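Local coordinates for protein kcn28 (Kitasatospora, PDB 6J31) that is a protein of the GT-B fold, with two Rossmann-like domains facing each other across a cleft, at residues A95-E98 / D99-D102. Residues are numbered along the deposited sequence; the frame is centred on the assembly and turned at random.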
ATOM      1  N   ALA A  95      26.443  -4.293  -5.399  1.00 28.39           N
ATOM      2  CA  ALA A  95      26.221  -2.965  -5.960  1.00 30.00           C
ATOM      3  C   ALA A  95      26.820  -1.866  -5.084  1.00 29.54           C
ATOM      4  O   ALA A  95      27.356  -0.881  -5.603  1.00 28.83           O
ATOM      5  CB  ALA A  95      24.726  -2.729  -6.171  1.00 31.02           C
ATOM      6  N   TYR A  96      26.734  -2.005  -3.760  1.00 28.77           N
ATOM      7  CA  TYR A  96      27.095  -0.921  -2.852  1.00 28.57           C
ATOM      8  C   TYR A  96      28.428  -1.120  -2.143  1.00 30.59           C
ATOM      9  O   TYR A  96      28.819  -0.252  -1.356  1.00 29.81           O
ATOM     10  CB  TYR A  96      25.991  -0.727  -1.806  1.00 28.41           C
ATOM     11  CG  TYR A  96      24.745  -0.066  -2.346  1.00 27.51           C
ATOM     12  CD1 TYR A  96      24.717   1.300  -2.602  1.00 25.56           C
ATOM     13  CD2 TYR A  96      23.602  -0.807  -2.612  1.00 27.24           C
ATOM     14  CE1 TYR A  96      23.581   1.910  -3.094  1.00 25.32           C
ATOM     15  CE2 TYR A  96      22.464  -0.208  -3.107  1.00 25.97           C
ATOM     16  CZ  TYR A  96      22.457   1.151  -3.346  1.00 25.51           C
ATOM     17  OH  TYR A  96      21.321   1.753  -3.842  1.00 25.73           O
ATOM     18  N   GLU A  97      29.154  -2.204  -2.436  1.00 35.40           N
ATOM     19  CA  GLU A  97      30.373  -2.523  -1.691  1.00 39.58           C
ATOM     20  C   GLU A  97      31.374  -1.379  -1.729  1.00 40.97           C
ATOM     21  O   GLU A  97      31.978  -1.034  -0.706  1.00 39.33           O
ATOM     22  CB  GLU A  97      31.013  -3.787  -2.261  1.00 42.46           C
ATOM     23  CG  GLU A  97      32.365  -4.132  -1.665  1.00 44.12           C
ATOM     24  CD  GLU A  97      32.273  -4.580  -0.221  1.00 45.33           C
ATOM     25  OE1 GLU A  97      31.449  -5.473   0.073  1.00 44.90           O
ATOM     26  OE2 GLU A  97      33.034  -4.050   0.616  1.00 46.29           O
ATOM     27  N   GLU A  98      31.562  -0.784  -2.901  1.00 43.84           N
ATOM     28  CA  GLU A  98      32.534   0.273  -3.117  1.00 47.57           C
ATOM     29  C   GLU A  98      31.884   1.651  -3.153  1.00 43.86           C
ATOM     30  O   GLU A  98      32.566   2.640  -3.437  1.00 40.95           O
ATOM     31  CB  GLU A  98      33.256   0.016  -4.442  1.00 55.71           C
ATOM     32  CG  GLU A  98      33.865  -1.384  -4.580  1.00 63.45           C
ATOM     33  CD  GLU A  98      35.333  -1.467  -4.227  1.00 71.50           C
ATOM     34  OE1 GLU A  98      35.660  -1.732  -3.050  1.00 75.60           O
ATOM     35  OE2 GLU A  98      36.160  -1.285  -5.145  1.00 74.45           O
ATOM     36  N   ASP A  99      30.579   1.729  -2.908  1.00 43.96           N
ATOM     37  CA  ASP A  99      29.814   2.970  -2.993  1.00 42.93           C
ATOM     38  C   ASP A  99      28.803   3.025  -1.852  1.00 38.45           C
ATOM     39  O   ASP A  99      27.604   3.219  -2.058  1.00 36.45           O
ATOM     40  CB  ASP A  99      29.119   3.067  -4.351  1.00 47.00           C
ATOM     41  CG  ASP A  99      28.806   4.493  -4.752  1.00 50.14           C
ATOM     42  OD1 ASP A  99      29.235   5.425  -4.043  1.00 53.24           O
ATOM     43  OD2 ASP A  99      28.125   4.680  -5.781  1.00 53.91           O
ATOM     44  N   ARG A 100      29.284   2.845  -0.628  1.00 35.10           N
ATOM     45  CA  ARG A 100      28.380   2.656   0.497  1.00 33.93           C
ATOM     46  C   ARG A 100      27.626   3.945   0.819  1.00 32.93           C
ATOM     47  O   ARG A 100      28.220   5.026   0.855  1.00 34.50           O
ATOM     48  CB  ARG A 100      29.154   2.170   1.716  1.00 33.20           C
ATOM     49  CG  ARG A 100      29.874   0.863   1.457  1.00 31.21           C
ATOM     50  CD  ARG A 100      30.550   0.348   2.703  1.00 33.58           C
ATOM     51  NE  ARG A 100      31.193  -0.939   2.474  1.00 35.18           N
ATOM     52  CZ  ARG A 100      31.699  -1.697   3.437  1.00 37.77           C
ATOM     53  NH1 ARG A 100      31.623  -1.299   4.699  1.00 39.90           N
ATOM     54  NH2 ARG A 100      32.271  -2.855   3.142  1.00 38.34           N
ATOM     55  N   PRO A 101      26.327   3.859   1.076  1.00 31.43           N
ATOM     56  CA  PRO A 101      25.537   5.067   1.332  1.00 32.47           C
ATOM     57  C   PRO A 101      25.629   5.507   2.786  1.00 31.93           C
ATOM     58  O   PRO A 101      26.104   4.780   3.662  1.00 31.64           O
ATOM     59  CB  PRO A 101      24.115   4.624   0.979  1.00 32.19           C
ATOM     60  CG  PRO A 101      24.100   3.179   1.390  1.00 31.78           C
ATOM     61  CD  PRO A 101      25.490   2.646   1.076  1.00 30.69           C
ATOM     62  N   ASP A 102      25.197   6.750   3.019  1.00 31.94           N
ATOM     63  CA  ASP A 102      25.126   7.277   4.378  1.00 35.47           C
ATOM     64  C   ASP A 102      23.959   6.685   5.155  1.00 34.62           C
ATOM     65  O   ASP A 102      24.017   6.599   6.387  1.00 33.91           O
ATOM     66  CB  ASP A 102      25.034   8.799   4.343  1.00 39.81           C
ATOM     67  CG  ASP A 102      26.291   9.436   3.801  1.00 44.48           C
ATOM     68  OD1 ASP A 102      27.378   9.098   4.314  1.00 49.45           O
ATOM     69  OD2 ASP A 102      26.198  10.260   2.867  1.00 45.19           O
TER
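R100 lays its side chain alongside that of E97, both pointing the same way, and grips E97 side-on with two nitrogens, one on the carboxylate and one on the main-chain carbonyl. NH2 of R100 gives a salt bridge of 2.9 Å to OE2 of E97, while NE of R100 donates a longer bond, 3.3 Å, to the backbone O of E97. The carboxylate stays close to the guanidinium plane at its edge, yet the two planes are turned 72° apart, and OE2 is approached from above the carboxylate plane. An extended run from CG to NE carries NE back to the E97 carbonyl and NH2 to its carboxylate; the glutamate meets it by bending at chi2 (69°). Y96 to D99 form a type I beta turn, with D99 N bonded to Y96 O at 3.1 Å. The Y96 ring turns inward: its CD1 edge lies 3.5 Å from D99 O, and the P101 side chain crosses that of Y96 at about a right angle, its CD 4.0 Å from Y96 CD1. Elsewhere, the Y96 hydroxyl bonds T36, D99 pairs with R34, and R100 makes a cation-pi contact with W120. The turn begins the short link from helix 74-96 to strand 103-107; E97 would partly balance R100's charge.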